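Local coordinates for protein HcgC (Methanococcus maripaludis S2, PDB 5O4J) that acts as a SAM-dependent C-methyltransferase that probably methylates a pyridinol precursor during biosynthesis of the [Fe]-hydrogenase cofactor, at residues Q44-G49 and E67-D72; D107-L112 and K129-E134. All coordinates share one frame; numbering follows the deposited sequence.

Contact 1 (Q44-G49 and E67-D72); sequences QAIVFG and EVIIVD. With SAH (S-adenosyl-L-homocysteine), chain E.
Five main-chain hydrogen bonds zip Q44-G49 to E67-D72 as neighbouring parallel strands, 4.7 Å apart at their axes. The donors alternate between the two strands, from A45 N to E67 O through to G49 N and V71 O, the last 2.9 Å long and nearly along the C=O axis. One side-chain bond joins them at the start: Q44 and E67 run extended side by side, each with CG anti to the backbone N, and Q44 NE2 gives an almost straight bond (169°) to E67 OE2 at 3.0 Å. It enters from above the carboxylate plane; NE2 also bonds S103 O, while OE1 takes N105 N, so three bonds hold the amide.

Apolar contacts cover both faces. On one, I46 and V71 cross obliquely, CG2 to CG2 at 3.8 Å, and V71 CB and CG1 lie beside CD1 and CE1 of F48. On the other, V47 CG1 meets I70 CD1 at 3.8 Å.

Ligand contacts gather at the C-terminal strand ends, as in Rossmann-like nucleotide sites. D72 grips the SAH ribose with both oxygens, OD1 taking O2' and OD2 taking O3', each at 2.7 Å; backbone N-H groups of Q74 and A50 hold the same carboxylate. G49 (phi 102°) brings CA to 3.5 Å from SAH O4'; a CB here would jam against the carbonyl O of F48 and also crowd O4'. Adenine C2 reaches the F48 ring at its edge.

Helix 54-60 links the strands as a beta-alpha-beta unit and packs A58 on V68 and I70, while strands 108-111 and 87-90 flank the pair.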
loop_
_atom_site.group_PDB
_atom_site.type_symbol
_atom_site.label_atom_id
_atom_site.label_comp_id
_atom_site.label_asym_id
_atom_site.label_seq_id
_atom_site.Cartn_x
_atom_site.Cartn_y
_atom_site.Cartn_z
ATOM N N GLN A 44 -29.714 -34.140 -13.646
ATOM C CA GLN A 44 -30.335 -32.904 -13.190
ATOM C C GLN A 44 -29.407 -32.178 -12.232
ATOM O O GLN A 44 -29.084 -32.695 -11.158
ATOM C CB GLN A 44 -31.671 -33.198 -12.518
ATOM C CG GLN A 44 -32.399 -31.961 -12.031
ATOM C CD GLN A 44 -33.664 -32.307 -11.290
ATOM O OE1 GLN A 44 -33.623 -32.719 -10.134
ATOM N NE2 GLN A 44 -34.798 -32.169 -11.963
ATOM N N ALA A 45 -29.000 -30.975 -12.613
ATOM C CA ALA A 45 -28.173 -30.125 -11.775
ATOM C C ALA A 45 -29.016 -28.974 -11.254
ATOM O O ALA A 45 -29.778 -28.365 -12.009
ATOM C CB ALA A 45 -26.971 -29.583 -12.549
ATOM N N ILE A 46 -28.890 -28.690 -9.963
ATOM C CA ILE A 46 -29.529 -27.531 -9.351
ATOM C C ILE A 46 -28.438 -26.621 -8.808
ATOM O O ILE A 46 -27.569 -27.063 -8.047
ATOM C CB ILE A 46 -30.524 -27.937 -8.251
ATOM C CG1 ILE A 46 -31.710 -28.649 -8.908
ATOM C CG2 ILE A 46 -30.987 -26.705 -7.462
ATOM C CD1 ILE A 46 -32.891 -28.924 -8.002
ATOM N N VAL A 47 -28.476 -25.360 -9.225
ATOM C CA VAL A 47 -27.510 -24.345 -8.829
ATOM C C VAL A 47 -28.260 -23.283 -8.038
ATOM O O VAL A 47 -29.207 -22.675 -8.556
ATOM C CB VAL A 47 -26.815 -23.728 -10.051
ATOM C CG1 VAL A 47 -25.830 -22.643 -9.626
ATOM C CG2 VAL A 47 -26.132 -24.811 -10.869
ATOM N N PHE A 48 -27.842 -23.064 -6.791
ATOM C CA PHE A 48 -28.420 -22.024 -5.946
ATOM C C PHE A 48 -27.587 -20.753 -6.072
ATOM O O PHE A 48 -26.370 -20.777 -5.852
ATOM C CB PHE A 48 -28.478 -22.465 -4.482
ATOM C CG PHE A 48 -29.447 -23.576 -4.216
ATOM C CD1 PHE A 48 -30.774 -23.307 -3.942
ATOM C CD2 PHE A 48 -29.021 -24.893 -4.223
ATOM C CE1 PHE A 48 -31.668 -24.330 -3.696
ATOM C CE2 PHE A 48 -29.911 -25.919 -3.973
ATOM C CZ PHE A 48 -31.230 -25.637 -3.706
ATOM N N GLY A 49 -28.245 -19.646 -6.426
ATOM C CA GLY A 49 -27.595 -18.355 -6.508
ATOM C C GLY A 49 -27.282 -17.939 -7.930
ATOM O O GLY A 49 -26.267 -18.349 -8.494
ATOM N N GLU A 67 -30.386 -31.615 -17.595
ATOM C CA GLU A 67 -31.229 -30.511 -17.159
ATOM C C GLU A 67 -30.466 -29.690 -16.136
ATOM O O GLU A 67 -29.823 -30.247 -15.241
ATOM C CB GLU A 67 -32.535 -31.018 -16.545
ATOM C CG GLU A 67 -33.550 -29.927 -16.232
ATOM C CD GLU A 67 -34.775 -30.465 -15.515
ATOM O OE1 GLU A 67 -35.847 -29.832 -15.607
ATOM O OE2 GLU A 67 -34.667 -31.526 -14.860
ATOM N N VAL A 68 -30.518 -28.369 -16.285
ATOM C CA VAL A 68 -29.859 -27.454 -15.364
ATOM C C VAL A 68 -30.897 -26.460 -14.871
ATOM O O VAL A 68 -31.553 -25.793 -15.677
ATOM C CB VAL A 68 -28.670 -26.726 -16.010
ATOM C CG1 VAL A 68 -28.031 -25.763 -15.006
ATOM C CG2 VAL A 68 -27.643 -27.736 -16.500
ATOM N N ILE A 69 -31.044 -26.366 -13.555
ATOM C CA ILE A 69 -31.987 -25.457 -12.922
ATOM C C ILE A 69 -31.217 -24.482 -12.049
ATOM O O ILE A 69 -30.392 -24.895 -11.228
ATOM C CB ILE A 69 -33.014 -26.216 -12.074
ATOM C CG1 ILE A 69 -33.743 -27.260 -12.923
ATOM C CG2 ILE A 69 -33.983 -25.230 -11.443
ATOM C CD1 ILE A 69 -34.398 -28.335 -12.108
ATOM N N ILE A 70 -31.499 -23.196 -12.219
ATOM C CA ILE A 70 -31.019 -22.153 -11.322
ATOM C C ILE A 70 -32.135 -21.842 -10.341
ATOM O O ILE A 70 -33.281 -21.624 -10.749
ATOM C CB ILE A 70 -30.610 -20.888 -12.098
ATOM C CG1 ILE A 70 -29.196 -21.033 -12.668
ATOM C CG2 ILE A 70 -30.731 -19.630 -11.210
ATOM C CD1 ILE A 70 -28.091 -20.432 -11.798
ATOM N N VAL A 71 -31.802 -21.798 -9.053
ATOM C CA VAL A 71 -32.748 -21.424 -8.014
ATOM C C VAL A 71 -32.234 -20.158 -7.360
ATOM O O VAL A 71 -31.060 -20.088 -6.983
ATOM C CB VAL A 71 -32.941 -22.531 -6.964
ATOM C CG1 VAL A 71 -33.889 -22.054 -5.853
ATOM C CG2 VAL A 71 -33.452 -23.800 -7.621
ATOM N N ASP A 72 -33.106 -19.160 -7.238
ATOM C CA ASP A 72 -32.758 -17.957 -6.510
ATOM C C ASP A 72 -33.948 -17.497 -5.690
ATOM O O ASP A 72 -35.098 -17.602 -6.128
ATOM C CB ASP A 72 -32.309 -16.831 -7.432
ATOM C CG ASP A 72 -31.409 -15.837 -6.715
ATOM O OD1 ASP A 72 -31.926 -15.036 -5.910
ATOM O OD2 ASP A 72 -30.178 -15.906 -6.915
HETATM N N SAH E . -20.710 -16.126 -4.484
HETATM C CA SAH E . -21.434 -15.416 -5.581
HETATM C CB SAH E . -22.299 -14.306 -4.987
HETATM C CG SAH E . -23.579 -14.864 -4.368
HETATM S SD SAH E . -24.660 -13.574 -3.802
HETATM C C SAH E . -20.485 -14.804 -6.571
HETATM O O SAH E . -20.959 -14.153 -7.535
HETATM O OXT SAH E . -19.272 -14.961 -6.379
HETATM C "C5'" SAH E . -26.056 -14.504 -3.242
HETATM C "C4'" SAH E . -26.968 -14.964 -4.374
HETATM O "O4'" SAH E . -27.749 -16.070 -3.905
HETATM C "C3'" SAH E . -27.966 -13.888 -4.757
HETATM O "O3'" SAH E . -28.364 -14.016 -6.132
HETATM C "C2'" SAH E . -29.104 -14.178 -3.809
HETATM O "O2'" SAH E . -30.367 -13.638 -4.214
HETATM C "C1'" SAH E . -29.125 -15.689 -3.806
HETATM N N9 SAH E . -29.645 -16.282 -2.565
HETATM C C8 SAH E . -29.423 -15.851 -1.303
HETATM N N7 SAH E . -30.041 -16.680 -0.423
HETATM C C5 SAH E . -30.637 -17.653 -1.139
HETATM C C6 SAH E . -31.446 -18.850 -0.838
HETATM N N6 SAH E . -31.742 -19.164 0.444
HETATM N N1 SAH E . -31.874 -19.595 -1.876
HETATM C C2 SAH E . -31.579 -19.297 -3.150
HETATM N N3 SAH E . -30.853 -18.223 -3.503
HETATM C C4 SAH E . -30.370 -17.390 -2.549
#

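Contact 2 (D107-L112 and K129-E134); sequences DLVIDL and KVLIVE. With SAH (S-adenosyl-L-homocysteine), chain E.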
loop_
_atom_site.group_PDB
_atom_site.type_symbol
_atom_site.label_atom_id
_atom_site.label_comp_id
_atom_site.label_asym_id
_atom_site.label_seq_id
_atom_site.Cartn_x
_atom_site.Cartn_y
_atom_site.Cartn_z
ATOM N N ASP A 107 -28.877 -34.937 -9.150
ATOM C CA ASP A 107 -27.660 -35.674 -8.851
ATOM C C ASP A 107 -26.436 -34.768 -8.783
ATOM O O ASP A 107 -25.355 -35.238 -8.413
ATOM C CB ASP A 107 -27.451 -36.821 -9.862
ATOM C CG ASP A 107 -27.637 -36.399 -11.309
ATOM O OD1 ASP A 107 -27.993 -35.236 -11.579
ATOM O OD2 ASP A 107 -27.460 -37.271 -12.184
ATOM N N LEU A 108 -26.591 -33.481 -9.093
ATOM C CA LEU A 108 -25.549 -32.480 -8.890
ATOM C C LEU A 108 -26.182 -31.262 -8.234
ATOM O O LEU A 108 -27.143 -30.701 -8.763
ATOM C CB LEU A 108 -24.881 -32.089 -10.209
ATOM C CG LEU A 108 -23.924 -30.891 -10.181
ATOM C CD1 LEU A 108 -22.738 -31.129 -9.251
ATOM C CD2 LEU A 108 -23.454 -30.550 -11.589
ATOM N N VAL A 109 -25.648 -30.856 -7.089
ATOM C CA VAL A 109 -26.107 -29.662 -6.387
ATOM C C VAL A 109 -24.908 -28.743 -6.210
ATOM O O VAL A 109 -23.838 -29.185 -5.781
ATOM C CB VAL A 109 -26.751 -30.005 -5.028
ATOM C CG1 VAL A 109 -27.134 -28.742 -4.260
ATOM C CG2 VAL A 109 -27.982 -30.891 -5.223
ATOM N N ILE A 110 -25.079 -27.473 -6.557
ATOM C CA ILE A 110 -24.038 -26.471 -6.379
ATOM C C ILE A 110 -24.670 -25.310 -5.632
ATOM O O ILE A 110 -25.641 -24.717 -6.117
ATOM C CB ILE A 110 -23.439 -25.995 -7.714
ATOM C CG1 ILE A 110 -22.886 -27.201 -8.489
ATOM C CG2 ILE A 110 -22.352 -24.956 -7.465
ATOM C CD1 ILE A 110 -22.277 -26.860 -9.834
ATOM N N ASP A 111 -24.118 -24.981 -4.467
ATOM C CA ASP A 111 -24.563 -23.829 -3.688
ATOM C C ASP A 111 -23.565 -22.699 -3.880
ATOM O O ASP A 111 -22.432 -22.775 -3.400
ATOM C CB ASP A 111 -24.688 -24.153 -2.206
ATOM C CG ASP A 111 -24.823 -22.895 -1.364
ATOM O OD1 ASP A 111 -25.488 -21.940 -1.826
ATOM O OD2 ASP A 111 -24.234 -22.839 -0.266
ATOM N N LEU A 112 -23.998 -21.643 -4.563
ATOM C CA LEU A 112 -23.185 -20.463 -4.805
ATOM C C LEU A 112 -23.640 -19.266 -3.981
ATOM O O LEU A 112 -23.200 -18.138 -4.250
ATOM C CB LEU A 112 -23.229 -20.104 -6.294
ATOM C CG LEU A 112 -22.805 -21.219 -7.252
ATOM C CD1 LEU A 112 -23.030 -20.810 -8.698
ATOM C CD2 LEU A 112 -21.350 -21.572 -7.031
ATOM N N LYS A 129 -25.198 -37.124 -6.318
ATOM C CA LYS A 129 -23.894 -37.751 -6.475
ATOM C C LYS A 129 -22.789 -36.802 -6.042
ATOM O O LYS A 129 -21.835 -37.211 -5.372
ATOM C CB LYS A 129 -23.705 -38.159 -7.934
ATOM C CG LYS A 129 -24.629 -39.274 -8.375
ATOM C CD LYS A 129 -24.494 -39.533 -9.862
ATOM C CE LYS A 129 -25.463 -40.608 -10.324
ATOM N NZ LYS A 129 -25.589 -40.630 -11.805
ATOM N N VAL A 130 -22.921 -35.526 -6.390
ATOM C CA VAL A 130 -21.892 -34.522 -6.153
ATOM C C VAL A 130 -22.542 -33.284 -5.551
ATOM O O VAL A 130 -23.597 -32.839 -6.017
ATOM C CB VAL A 130 -21.144 -34.167 -7.451
ATOM C CG1 VAL A 130 -20.162 -33.020 -7.234
ATOM C CG2 VAL A 130 -20.422 -35.403 -7.976
ATOM N N LEU A 131 -21.926 -32.757 -4.498
ATOM C CA LEU A 131 -22.297 -31.487 -3.894
ATOM C C LEU A 131 -21.084 -30.571 -3.931
ATOM O O LEU A 131 -20.002 -30.964 -3.491
ATOM C CB LEU A 131 -22.761 -31.682 -2.448
ATOM C CG LEU A 131 -22.952 -30.400 -1.631
ATOM C CD1 LEU A 131 -24.112 -29.601 -2.183
ATOM C CD2 LEU A 131 -23.165 -30.727 -0.162
ATOM N N ILE A 132 -21.261 -29.359 -4.458
ATOM C CA ILE A 132 -20.243 -28.314 -4.413
ATOM C C ILE A 132 -20.838 -27.115 -3.699
ATOM O O ILE A 132 -21.927 -26.664 -4.061
ATOM C CB ILE A 132 -19.774 -27.903 -5.819
ATOM C CG1 ILE A 132 -19.165 -29.101 -6.543
ATOM C CG2 ILE A 132 -18.778 -26.748 -5.734
ATOM C CD1 ILE A 132 -18.912 -28.862 -8.006
ATOM N N VAL A 133 -20.125 -26.599 -2.699
ATOM C CA VAL A 133 -20.510 -25.391 -1.979
ATOM C C VAL A 133 -19.417 -24.356 -2.194
ATOM O O VAL A 133 -18.234 -24.646 -1.989
ATOM C CB VAL A 133 -20.714 -25.654 -0.474
ATOM C CG1 VAL A 133 -21.032 -24.353 0.290
ATOM C CG2 VAL A 133 -21.812 -26.672 -0.254
ATOM N N GLU A 134 -19.800 -23.155 -2.627
ATOM C CA GLU A 134 -18.820 -22.100 -2.774
ATOM C C GLU A 134 -18.507 -21.508 -1.409
ATOM O O GLU A 134 -19.416 -21.127 -0.666
ATOM C CB GLU A 134 -19.304 -21.007 -3.729
ATOM C CG GLU A 134 -18.231 -19.946 -3.953
ATOM C CD GLU A 134 -18.567 -18.967 -5.049
ATOM O OE1 GLU A 134 -19.747 -18.889 -5.444
ATOM O OE2 GLU A 134 -17.633 -18.281 -5.508
HETATM N N SAH E . -20.710 -16.126 -4.484
HETATM C CA SAH E . -21.434 -15.416 -5.581
HETATM C CB SAH E . -22.299 -14.306 -4.987
HETATM C CG SAH E . -23.579 -14.864 -4.368
HETATM S SD SAH E . -24.660 -13.574 -3.802
HETATM C C SAH E . -20.485 -14.804 -6.571
HETATM O O SAH E . -20.959 -14.153 -7.535
HETATM O OXT SAH E . -19.272 -14.961 -6.379
HETATM C "C5'" SAH E . -26.056 -14.504 -3.242
HETATM C "C4'" SAH E . -26.968 -14.964 -4.374
HETATM O "O4'" SAH E . -27.749 -16.070 -3.905
HETATM C "C3'" SAH E . -27.966 -13.888 -4.757
HETATM O "O3'" SAH E . -28.364 -14.016 -6.132
HETATM C "C2'" SAH E . -29.104 -14.178 -3.809
HETATM O "O2'" SAH E . -30.367 -13.638 -4.214
HETATM C "C1'" SAH E . -29.125 -15.689 -3.806
HETATM N N9 SAH E . -29.645 -16.282 -2.565
HETATM C C8 SAH E . -29.423 -15.851 -1.303
HETATM N N7 SAH E . -30.041 -16.680 -0.423
HETATM C C5 SAH E . -30.637 -17.653 -1.139
HETATM C C6 SAH E . -31.446 -18.850 -0.838
HETATM N N6 SAH E . -31.742 -19.164 0.444
HETATM N N1 SAH E . -31.874 -19.595 -1.876
HETATM C C2 SAH E . -31.579 -19.297 -3.150
HETATM N N3 SAH E . -30.853 -18.223 -3.503
HETATM C C4 SAH E . -30.370 -17.390 -2.549
HETATM O O HOH W 1 -22.170 -20.997 -0.379
#
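D107, I132 and D111 lose the most surface where D107-L112 pairs with K129-E134, two parallel strands of a Rossmann-like sheet joined through helix 120-123 in a beta-alpha-beta crossover. D107 opens the pairing. Its carbonyl O accepts V130 N at 3.2 Å and, more weakly, K129 N. With chi1 at 47°, its CG sits between the backbone N and carbonyl carbon, turning the carboxylate to K43 N and Q44 N of the adjoining strand; the extended K129 lies alongside, its CD against D107 CB, but the NZ to OD2 salt bridge is long at 3.9 Å.

I132 is gripped through its backbone: its N donates to V109 O, and its O takes D111 N at 2.8 Å. Its CB sits beside I110 CG1, both side chains pointing the same way; I132 also packs on I33 and F36 of helix 18-37. L108 CD1 and V130 CG1 touch on this face at 3.8 Å.

D111 faces the other side, CG anti to the backbone N, so that OD2 comes 3.6 Å from V133 CG1. Its charge is met by a salt bridge from OD2 to R153, while OD1 is hydrogen-bonded to the T113 hydroxyl.

E134 closes the pair at the ligand. Its extended chain carries OE1 to the amino N of SAH, a weak bond of 3.1 Å, and L112 O makes a second weak one; OE2 is salt-bridged to K29. An alanine here has no carboxylate for SAH N or K29 and would probably loosen the hold on the amino group. At this end one water donates to D111 OD2 and to E134 O, both at 2.8 Å.

Overall arrangement
Contacts 1 and 2 belong to two beta-alpha-beta units of one sheet, with strand 87-90 and helix 91-99 between them in the chain; their centres lie about 9 Å apart, and they meet along strands 42-48 and 108-111. F48 sits on the seam: its N lies 2.8 Å from I110 O and its O 2.8 Å from L112 N, both probable hydrogen bonds. Side chains continue the join, with V47 CG1 3.5 Å from L112 CD1 and A45 CB 3.8 Å from L108 CD2. SAH spans the C-terminal ends of both pairs, contact 1 taking the ribose and touching adenine C2, contact 2 the amino group. Backbone N-H groups of L52, S53 and T177 add further bonds to the same ligand.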